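Local structure of beta-lactamase (Klebsiella pneumoniae, 6HUH) at residues L72-F77 with K89-P94; D188-Q193 with A223-Q228; D213-W218 with K242-L247. The protein probably hydrolyses the beta-lactam ring of penicillins and related antibiotics to a substituted beta-amino acid, as a class D serine enzyme. All coordinates share one frame; numbering follows the deposited sequence.

Contact 1: residues L72-F77 with K89-P94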
loop_
_atom_site.group_PDB
_atom_site.type_symbol
_atom_site.label_atom_id
_atom_site.label_comp_id
_atom_site.label_asym_id
_atom_site.label_seq_id
_atom_site.Cartn_x
_atom_site.Cartn_y
_atom_site.Cartn_z
ATOM N N LEU A 72 -0.353 8.303 -7.789
ATOM C CA LEU A 72 -0.815 8.774 -9.086
ATOM C C LEU A 72 -0.010 8.300 -10.275
ATOM O O LEU A 72 1.213 8.157 -10.176
ATOM C CB LEU A 72 -0.902 10.291 -9.072
ATOM C CG LEU A 72 -2.056 10.834 -8.240
ATOM C CD1 LEU A 72 -1.586 11.939 -7.341
ATOM C CD2 LEU A 72 -3.219 11.265 -9.126
ATOM N N PRO A 73 -0.679 8.040 -11.427
ATOM C CA PRO A 73 -2.133 8.119 -11.683
ATOM C C PRO A 73 -2.942 6.905 -11.195
ATOM O O PRO A 73 -2.440 5.784 -11.163
ATOM C CB PRO A 73 -2.190 8.267 -13.193
ATOM C CG PRO A 73 -1.019 7.429 -13.679
ATOM C CD PRO A 73 0.049 7.548 -12.621
ATOM N N ALA A 74 -4.187 7.142 -10.784
ATOM C CA ALA A 74 -5.091 6.080 -10.360
ATOM C C ALA A 74 -5.952 5.746 -11.587
ATOM O O ALA A 74 -6.984 6.384 -11.837
ATOM C CB ALA A 74 -5.950 6.552 -9.193
ATOM N N LEU A 75 -5.469 4.817 -12.412
ATOM C CA LEU A 75 -6.171 4.465 -13.650
ATOM C C LEU A 75 -7.306 3.439 -13.443
ATOM O O LEU A 75 -7.096 2.439 -12.759
ATOM C CB LEU A 75 -5.197 4.002 -14.752
ATOM C CG LEU A 75 -3.997 4.918 -15.112
ATOM C CD1 LEU A 75 -3.137 4.276 -16.181
ATOM C CD2 LEU A 75 -4.440 6.312 -15.576
ATOM N N PRO A 76 -8.518 3.659 -14.008
ATOM C CA PRO A 76 -9.598 2.678 -13.816
ATOM C C PRO A 76 -9.507 1.450 -14.729
ATOM O O PRO A 76 -8.999 1.531 -15.852
ATOM C CB PRO A 76 -10.848 3.486 -14.142
ATOM C CG PRO A 76 -10.399 4.465 -15.170
ATOM C CD PRO A 76 -8.978 4.813 -14.817
ATOM N N PHE A 77 -10.066 0.323 -14.266
ATOM C CA PHE A 77 -10.167 -0.916 -15.040
ATOM C C PHE A 77 -11.242 -0.707 -16.122
ATOM O O PHE A 77 -12.282 -0.116 -15.842
ATOM C CB PHE A 77 -10.569 -2.071 -14.105
ATOM C CG PHE A 77 -10.836 -3.389 -14.799
ATOM C CD1 PHE A 77 -9.789 -4.252 -15.120
ATOM C CD2 PHE A 77 -12.138 -3.792 -15.088
ATOM C CE1 PHE A 77 -10.039 -5.483 -15.733
ATOM C CE2 PHE A 77 -12.381 -5.016 -15.721
ATOM C CZ PHE A 77 -11.333 -5.851 -16.038
ATOM N N LYS A 89 -9.336 -6.151 -11.068
ATOM C CA LYS A 89 -10.663 -5.629 -11.422
ATOM C C LYS A 89 -11.008 -4.199 -10.906
ATOM O O LYS A 89 -12.075 -3.701 -11.266
ATOM C CB LYS A 89 -11.764 -6.626 -11.008
ATOM C CG LYS A 89 -11.807 -7.913 -11.832
ATOM C CD LYS A 89 -12.781 -7.807 -12.998
ATOM C CE LYS A 89 -13.564 -9.078 -13.238
ATOM N NZ LYS A 89 -14.650 -8.882 -14.245
ATOM N N GLN A 90 -10.133 -3.521 -10.130
ATOM C CA GLN A 90 -10.453 -2.155 -9.692
ATOM C C GLN A 90 -9.444 -1.109 -10.158
ATOM O O GLN A 90 -8.576 -1.414 -10.970
ATOM C CB GLN A 90 -10.676 -2.067 -8.169
ATOM C CG GLN A 90 -12.123 -1.644 -7.773
ATOM C CD GLN A 90 -12.514 -0.191 -8.040
ATOM O OE1 GLN A 90 -12.966 0.180 -9.132
ATOM N NE2 GLN A 90 -12.458 0.644 -7.011
ATOM N N THR A 91 -9.606 0.148 -9.681
ATOM C CA THR A 91 -8.735 1.289 -9.974
ATOM C C THR A 91 -7.343 1.003 -9.380
ATOM O O THR A 91 -7.233 0.749 -8.176
ATOM C CB THR A 91 -9.377 2.594 -9.440
ATOM O OG1 THR A 91 -10.586 2.847 -10.152
ATOM C CG2 THR A 91 -8.466 3.800 -9.565
ATOM N N THR A 92 -6.297 0.984 -10.218
ATOM C CA THR A 92 -4.968 0.715 -9.683
ATOM C C THR A 92 -4.084 1.967 -9.745
ATOM O O THR A 92 -4.254 2.824 -10.605
ATOM C CB THR A 92 -4.329 -0.538 -10.311
ATOM O OG1 THR A 92 -4.202 -0.325 -11.699
ATOM C CG2 THR A 92 -5.147 -1.812 -10.072
ATOM N N THR A 93 -3.207 2.089 -8.759
ATOM C CA THR A 93 -2.230 3.159 -8.580
ATOM C C THR A 93 -0.845 2.507 -8.791
ATOM O O THR A 93 -0.790 1.272 -8.815
ATOM C CB THR A 93 -2.370 3.790 -7.167
ATOM O OG1 THR A 93 -1.915 2.884 -6.167
ATOM C CG2 THR A 93 -3.772 4.200 -6.841
ATOM N N PRO A 94 0.296 3.252 -8.910
ATOM C CA PRO A 94 1.594 2.569 -9.112
ATOM C C PRO A 94 2.015 1.644 -7.959
ATOM O O PRO A 94 2.782 0.716 -8.173
ATOM C CB PRO A 94 2.569 3.734 -9.319
ATOM C CG PRO A 94 1.717 4.868 -9.761
ATOM C CD PRO A 94 0.469 4.721 -8.967
#
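Leu75 and Thr92 form a single antiparallel bridge across the long loop that joins helix 56-64 to helix 94-99. They are a hydrogen-bonded pair: Thr92 N donates to Leu75 O at 3.0 Å (N-H...O 149°). The return bond, from Leu75 N to Thr92 O, is weak because it is strongly bent at 128°. On either side of the bridge the same two carbonyls also meet CA hydrogens, Ala74 CA lying 3.4 Å from Thr92 O and Thr91 CA close to Leu75 O. Beside this backbone pairing, Ala74 CB rests against Thr91 CG2 at 3.7 Å and, a little farther off, against Thr93 CG2. The two segments run in nearly opposite directions, so the excursion folds back on itself, its two limbs joined by one isolated bridge without becoming a regular hairpin. Its returning limb leads into helix 94-99 through Thr93 at the N-cap position. There the ring of Pro94 meets the start of the outgoing limb, CG lying 3.4 Å from Leu72 O, the carbonyl of the cis peptide bond that leads into Pro73. At the other end Phe77 has CG anti to its backbone N (chi1 175°), which places CG near Lys89 O. Lys89 CA sits over one ring face, offset toward the rim and 4.1 Å from the Phe77 centroid, a CH-pi contact, while Lys89 CD touches Phe77 CE2 and CZ at 3.9 Å. Helix 103-113 holds the outgoing limb through Tyr105 OH, hydrogen-bonded to Pro73 O, and Arg108 NH2, bonded to Pro76 O.

Contact 2: residues D188-Q193 with A223-Q228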
loop_
_atom_site.group_PDB
_atom_site.type_symbol
_atom_site.label_atom_id
_atom_site.label_comp_id
_atom_site.label_asym_id
_atom_site.label_seq_id
_atom_site.Cartn_x
_atom_site.Cartn_y
_atom_site.Cartn_z
ATOM N N ASP A 188 11.443 -4.956 6.266
ATOM C CA ASP A 188 12.820 -4.805 6.711
ATOM C C ASP A 188 13.426 -6.111 7.259
ATOM O O ASP A 188 12.721 -7.099 7.507
ATOM C CB ASP A 188 12.852 -3.748 7.834
ATOM C CG ASP A 188 13.094 -2.306 7.414
ATOM O OD1 ASP A 188 12.536 -1.885 6.366
ATOM O OD2 ASP A 188 13.769 -1.569 8.182
ATOM N N ILE A 189 14.759 -6.086 7.433
ATOM C CA ILE A 189 15.621 -7.065 8.089
ATOM C C ILE A 189 16.562 -6.140 8.902
ATOM O O ILE A 189 17.275 -5.350 8.295
ATOM C CB ILE A 189 16.354 -8.012 7.083
ATOM C CG1 ILE A 189 15.342 -8.897 6.313
ATOM C CG2 ILE A 189 17.386 -8.889 7.819
ATOM C CD1 ILE A 189 15.894 -9.654 5.135
ATOM N N ASP A 190 16.493 -6.164 10.254
ATOM C CA ASP A 190 17.256 -5.249 11.135
ATOM C C ASP A 190 17.173 -3.781 10.607
ATOM O O ASP A 190 16.065 -3.244 10.478
ATOM C CB ASP A 190 18.714 -5.728 11.403
ATOM C CG ASP A 190 19.387 -5.136 12.655
ATOM O OD1 ASP A 190 19.620 -3.901 12.682
ATOM O OD2 ASP A 190 19.737 -5.922 13.581
ATOM N N GLY A 191 18.313 -3.186 10.251
ATOM C CA GLY A 191 18.346 -1.825 9.730
ATOM C C GLY A 191 18.357 -1.739 8.216
ATOM O O GLY A 191 18.422 -0.639 7.660
ATOM N N TRP A 192 18.292 -2.896 7.547
ATOM C CA TRP A 192 18.315 -3.022 6.101
ATOM C C TRP A 192 16.942 -2.750 5.492
ATOM O O TRP A 192 15.914 -3.221 5.994
ATOM C CB TRP A 192 18.853 -4.408 5.679
ATOM C CG TRP A 192 20.284 -4.623 6.073
ATOM C CD1 TRP A 192 20.753 -5.010 7.295
ATOM C CD2 TRP A 192 21.439 -4.432 5.243
ATOM N NE1 TRP A 192 22.129 -5.055 7.283
ATOM C CE2 TRP A 192 22.577 -4.692 6.041
ATOM C CE3 TRP A 192 21.624 -4.037 3.902
ATOM C CZ2 TRP A 192 23.877 -4.593 5.543
ATOM C CZ3 TRP A 192 22.918 -3.939 3.411
ATOM C CH2 TRP A 192 24.024 -4.217 4.228
ATOM N N GLN A 193 16.941 -1.973 4.409
ATOM C CA GLN A 193 15.763 -1.606 3.650
ATOM C C GLN A 193 15.703 -2.550 2.477
ATOM O O GLN A 193 16.646 -2.604 1.700
ATOM C CB GLN A 193 15.861 -0.147 3.176
ATOM C CG GLN A 193 15.464 0.891 4.228
ATOM C CD GLN A 193 15.317 2.255 3.605
ATOM O OE1 GLN A 193 14.350 2.545 2.884
ATOM N NE2 GLN A 193 16.287 3.124 3.859
ATOM N N ALA A 223 18.882 -4.781 -1.103
ATOM C CA ALA A 223 18.817 -4.438 0.301
ATOM C C ALA A 223 19.845 -3.338 0.577
ATOM O O ALA A 223 20.993 -3.428 0.126
ATOM C CB ALA A 223 19.143 -5.662 1.119
ATOM N N SER A 224 19.443 -2.297 1.310
ATOM C CA SER A 224 20.357 -1.198 1.625
ATOM C C SER A 224 20.397 -0.819 3.116
ATOM O O SER A 224 19.416 -0.967 3.833
ATOM C CB SER A 224 20.061 0.019 0.749
ATOM O OG SER A 224 18.709 0.449 0.813
ATOM N N LYS A 225 21.548 -0.352 3.573
ATOM C CA LYS A 225 21.785 0.099 4.940
ATOM C C LYS A 225 22.931 1.082 4.792
ATOM O O LYS A 225 24.103 0.686 4.697
ATOM C CB LYS A 225 22.137 -1.066 5.876
ATOM C CG LYS A 225 21.765 -0.807 7.315
ATOM C CD LYS A 225 22.363 -1.838 8.251
ATOM C CE LYS A 225 22.025 -1.562 9.693
ATOM N NZ LYS A 225 21.551 -2.790 10.386
ATOM N N GLN A 226 22.553 2.367 4.656
ATOM C CA GLN A 226 23.384 3.554 4.403
ATOM C C GLN A 226 24.299 3.323 3.177
ATOM O O GLN A 226 23.780 3.174 2.062
ATOM C CB GLN A 226 24.127 4.112 5.657
ATOM C CG GLN A 226 24.768 3.122 6.634
ATOM C CD GLN A 226 24.573 3.542 8.083
ATOM O OE1 GLN A 226 25.200 4.489 8.583
ATOM N NE2 GLN A 226 23.728 2.818 8.804
ATOM N N ASP A 227 25.621 3.269 3.378
ATOM C CA ASP A 227 26.603 3.045 2.320
ATOM C C ASP A 227 26.400 1.679 1.619
ATOM O O ASP A 227 26.259 1.631 0.384
ATOM C CB ASP A 227 28.055 3.203 2.864
ATOM C CG ASP A 227 28.296 2.895 4.351
ATOM O OD1 ASP A 227 27.644 1.961 4.885
ATOM O OD2 ASP A 227 29.153 3.571 4.967
ATOM N N GLN A 228 26.338 0.594 2.422
ATOM C CA GLN A 228 26.221 -0.779 1.942
ATOM C C GLN A 228 24.931 -1.095 1.189
ATOM O O GLN A 228 23.846 -0.700 1.604
ATOM C CB GLN A 228 26.433 -1.782 3.082
ATOM C CG GLN A 228 27.846 -1.748 3.657
ATOM C CD GLN A 228 28.371 -3.118 3.980
ATOM O OE1 GLN A 228 28.004 -3.734 4.990
ATOM N NE2 GLN A 228 29.282 -3.605 3.148
HETATM O O HOH W 1 20.829 -1.273 12.855
#
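Trp192 and Lys225 form the dense part of this contact. Lys225 CB lies over the centre of the indole six-membered ring, 3.5 Å from its centroid and 12° off the normal, a CH-pi contact. CD of Lys225 follows over the same system, reaching 3.4 Å from Trp192 NE1, and the aliphatic chain crosses the indole side chain at about a right angle. Ala223 meets the indole at its edge, whereas Gln228 CB approaches Trp192 CH2 obliquely at 3.6 Å; the Gln228 amide turns elsewhere, NE2 bonding Leu264 O. Leu261 and Leu264 of helix 245-264 add apolar cover to Trp192. Gln193 and Ser224 make a hydrogen-bonded antiparallel pair, Gln193 N to Ser224 O being 2.7 Å and nearly straight (170°).

The outer side is looser and polar. Lys225 has CG anti to its backbone N (chi1 -153°), runs extended as far as CE past Gly191, then bends at chi4 to bring NZ toward exposed Asp190. The salt bridge there, Lys225 NZ to Asp190 OD1 at 3.2 Å, is weak as a hydrogen bond, but one water joins the same two atoms, accepting from NZ and donating to OD1. Asp190 and Gly191 are the central residues of a type II' turn from Ile189 to Trp192. The whole joins the adjacent turn ends of two consecutive beta-hairpins, 185-189/192-201 and 215-225/228-238, of the antiparallel sheet.

Contact 3: residues D213-W218 with K242-L247. With SO4 (sulfate ion), chain C.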
loop_
_atom_site.group_PDB
_atom_site.type_symbol
_atom_site.label_atom_id
_atom_site.label_comp_id
_atom_site.label_asym_id
_atom_site.label_seq_id
_atom_site.Cartn_x
_atom_site.Cartn_y
_atom_site.Cartn_z
ATOM N N ASP A 213 6.365 -27.160 -19.430
ATOM C CA ASP A 213 5.188 -26.607 -18.729
ATOM C C ASP A 213 5.519 -26.362 -17.230
ATOM O O ASP A 213 4.775 -26.750 -16.320
ATOM C CB ASP A 213 3.926 -27.481 -18.965
ATOM C CG ASP A 213 2.625 -27.020 -18.322
ATOM O OD1 ASP A 213 2.477 -25.801 -18.078
ATOM O OD2 ASP A 213 1.757 -27.878 -18.065
ATOM N N GLN A 214 6.690 -25.739 -17.008
ATOM C CA GLN A 214 7.196 -25.426 -15.678
ATOM C C GLN A 214 7.150 -23.926 -15.412
ATOM O O GLN A 214 7.548 -23.123 -16.253
ATOM C CB GLN A 214 8.606 -25.995 -15.470
ATOM C CG GLN A 214 8.641 -27.519 -15.436
ATOM C CD GLN A 214 9.974 -28.054 -14.975
ATOM O OE1 GLN A 214 11.023 -27.823 -15.597
ATOM N NE2 GLN A 214 9.957 -28.804 -13.883
ATOM N N GLN A 215 6.677 -23.580 -14.216
ATOM C CA GLN A 215 6.542 -22.227 -13.706
ATOM C C GLN A 215 7.909 -21.672 -13.311
ATOM O O GLN A 215 8.716 -22.397 -12.732
ATOM C CB GLN A 215 5.636 -22.273 -12.464
ATOM C CG GLN A 215 4.516 -21.243 -12.457
ATOM C CD GLN A 215 3.761 -21.258 -11.154
ATOM O OE1 GLN A 215 3.717 -20.261 -10.427
ATOM N NE2 GLN A 215 3.152 -22.389 -10.822
ATOM N N ILE A 216 8.162 -20.388 -13.606
ATOM C CA ILE A 216 9.388 -19.705 -13.190
ATOM C C ILE A 216 8.993 -18.651 -12.171
ATOM O O ILE A 216 8.267 -17.708 -12.490
ATOM C CB ILE A 216 10.266 -19.082 -14.316
ATOM C CG1 ILE A 216 10.620 -20.108 -15.412
ATOM C CG2 ILE A 216 11.534 -18.421 -13.720
ATOM C CD1 ILE A 216 10.698 -19.527 -16.787
ATOM N N GLY A 217 9.451 -18.847 -10.953
ATOM C CA GLY A 217 9.217 -17.902 -9.878
ATOM C C GLY A 217 10.382 -16.952 -9.820
ATOM O O GLY A 217 11.516 -17.355 -10.047
ATOM N N TRP A 218 10.130 -15.694 -9.600
ATOM C CA TRP A 218 11.241 -14.766 -9.524
ATOM C C TRP A 218 11.121 -13.922 -8.253
ATOM O O TRP A 218 10.041 -13.429 -7.954
ATOM C CB TRP A 218 11.207 -13.775 -10.707
ATOM C CG TRP A 218 11.669 -14.184 -12.074
ATOM C CD1 TRP A 218 10.867 -14.514 -13.128
ATOM C CD2 TRP A 218 12.976 -13.951 -12.629
ATOM N NE1 TRP A 218 11.610 -14.605 -14.284
ATOM C CE2 TRP A 218 12.910 -14.274 -14.006
ATOM C CE3 TRP A 218 14.217 -13.564 -12.084
ATOM C CZ2 TRP A 218 14.032 -14.237 -14.835
ATOM C CZ3 TRP A 218 15.324 -13.524 -12.906
ATOM C CH2 TRP A 218 15.226 -13.853 -14.267
ATOM N N LYS A 242 -0.207 -26.193 -5.213
ATOM C CA LYS A 242 -0.276 -25.776 -3.807
ATOM C C LYS A 242 0.380 -24.415 -3.528
ATOM O O LYS A 242 -0.299 -23.523 -2.996
ATOM C CB LYS A 242 0.240 -26.860 -2.848
ATOM C CG LYS A 242 -0.635 -28.103 -2.851
ATOM C CD LYS A 242 -0.420 -28.969 -1.633
ATOM C CE LYS A 242 -1.091 -30.309 -1.788
ATOM N NZ LYS A 242 -1.192 -31.023 -0.489
ATOM N N GLN A 243 1.683 -24.256 -3.861
ATOM C CA GLN A 243 2.401 -22.994 -3.655
ATOM C C GLN A 243 2.726 -22.302 -4.976
ATOM O O GLN A 243 3.066 -22.975 -5.954
ATOM C CB GLN A 243 3.679 -23.198 -2.825
ATOM C CG GLN A 243 3.435 -23.428 -1.330
ATOM C CD GLN A 243 4.715 -23.403 -0.524
ATOM O OE1 GLN A 243 5.217 -24.439 -0.073
ATOM N NE2 GLN A 243 5.262 -22.213 -0.301
ATOM N N PHE A 244 2.592 -20.961 -5.014
ATOM C CA PHE A 244 2.924 -20.171 -6.203
ATOM C C PHE A 244 4.430 -20.078 -6.250
ATOM O O PHE A 244 5.023 -19.666 -5.252
ATOM C CB PHE A 244 2.340 -18.753 -6.124
ATOM C CG PHE A 244 0.925 -18.577 -6.618
ATOM C CD1 PHE A 244 0.606 -18.779 -7.959
ATOM C CD2 PHE A 244 -0.076 -18.135 -5.759
ATOM C CE1 PHE A 244 -0.698 -18.580 -8.424
ATOM C CE2 PHE A 244 -1.380 -17.941 -6.223
ATOM C CZ PHE A 244 -1.682 -18.163 -7.552
ATOM N N ALA A 245 5.045 -20.475 -7.387
ATOM C CA ALA A 245 6.493 -20.457 -7.631
ATOM C C ALA A 245 7.222 -19.209 -7.120
ATOM O O ALA A 245 8.234 -19.364 -6.439
ATOM C CB ALA A 245 6.776 -20.661 -9.108
ATOM N N SER A 246 6.705 -17.986 -7.419
ATOM C CA SER A 246 7.288 -16.704 -6.990
ATOM C C SER A 246 7.179 -16.425 -5.476
ATOM O O SER A 246 8.006 -15.682 -4.929
ATOM C CB SER A 246 6.693 -15.548 -7.776
ATOM O OG SER A 246 5.301 -15.471 -7.524
ATOM N N LEU A 247 6.158 -16.999 -4.808
ATOM C CA LEU A 247 5.968 -16.825 -3.365
ATOM C C LEU A 247 6.918 -17.752 -2.564
ATOM O O LEU A 247 7.250 -17.469 -1.414
ATOM C CB LEU A 247 4.491 -16.976 -2.957
ATOM C CG LEU A 247 3.452 -16.251 -3.830
ATOM C CD1 LEU A 247 2.061 -16.289 -3.189
ATOM C CD2 LEU A 247 3.848 -14.791 -4.148
HETATM S S SO4 C . 3.300 -12.451 -9.665
HETATM O O1 SO4 C . 1.877 -12.509 -10.014
HETATM O O2 SO4 C . 3.775 -13.768 -9.235
HETATM O O3 SO4 C . 4.051 -12.047 -10.841
HETATM O O4 SO4 C . 3.500 -11.483 -8.589
#
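Gln215 and Ala245 supply the single hydrogen bond between the two segments. Ala245 N donates to Gln215 OE1 at 3.3 Å with an angle of 142°, a weak bond, made where helix 245-264 begins. The Gln215 chain is extended beyond CG (chi2 -174°), which carries CD out toward the helix; the carboxamide oxygen then also lies near the plane of the Phe244 ring, at its edge.

Van der Waals packing does the rest. Ala245 CB lies against the Gln215 side chain, 3.7 Å from CD and 3.9 Å from CB. Gly217 has no side chain, and its CA approaches the backbone of the opening helical turn directly, 3.5 Å from Ser246 N; the two CA atoms of Gly217 and Ser246 are 3.7 Å apart. One residue on, Ser246 CB reaches Trp218 N at 3.9 Å. In this way the C-terminal helix of the penicillin-recognising fold is laid across strand 215-225, next to strand 192-201. That neighbouring strand carries Thr198 and Gly199 of the Lys-Thr-Gly motif of class D enzymes. Trp218 points its CB away from the helix instead, NE1 bonding Pro48 O, with its side chain about 8 Å from that of Ser51, the predicted acylated serine.

Polar contact with a ligand comes from Ser246, whose OG donates to sulfate O2 at 2.9 Å and makes a weak bond to Thr200 OG1. The sulfate, probably from the crystallisation liquor, is also bonded by Thr198 OG1 and by OG of Ser101, apparently the serine of the class D Ser-X-Val motif, and so probably sits in the substrate cleft.

Contact 3 is buried, contact 2 partly so, and contact 1 lies at the surface of the helical part of the enzyme. Contacts 2 and 3 share strand 215-225 but use its two ends, their nearest atoms about 13 Å apart; helix 245-264 serves both, its first turn packing in contact 3 and its last residues meeting Trp192 of contact 2. Contact 1 touches neither. A single backbone bridge and a CH-pi contact make up much of contact 1, a lysine chain over an indole with a solvent-side ion pair marks contact 2, and close helix-on-strand packing near the active site marks contact 3. The dimer concerns the first two: Leu72 packs on Pro187, and Asp188 on Gln71, of the second subunit.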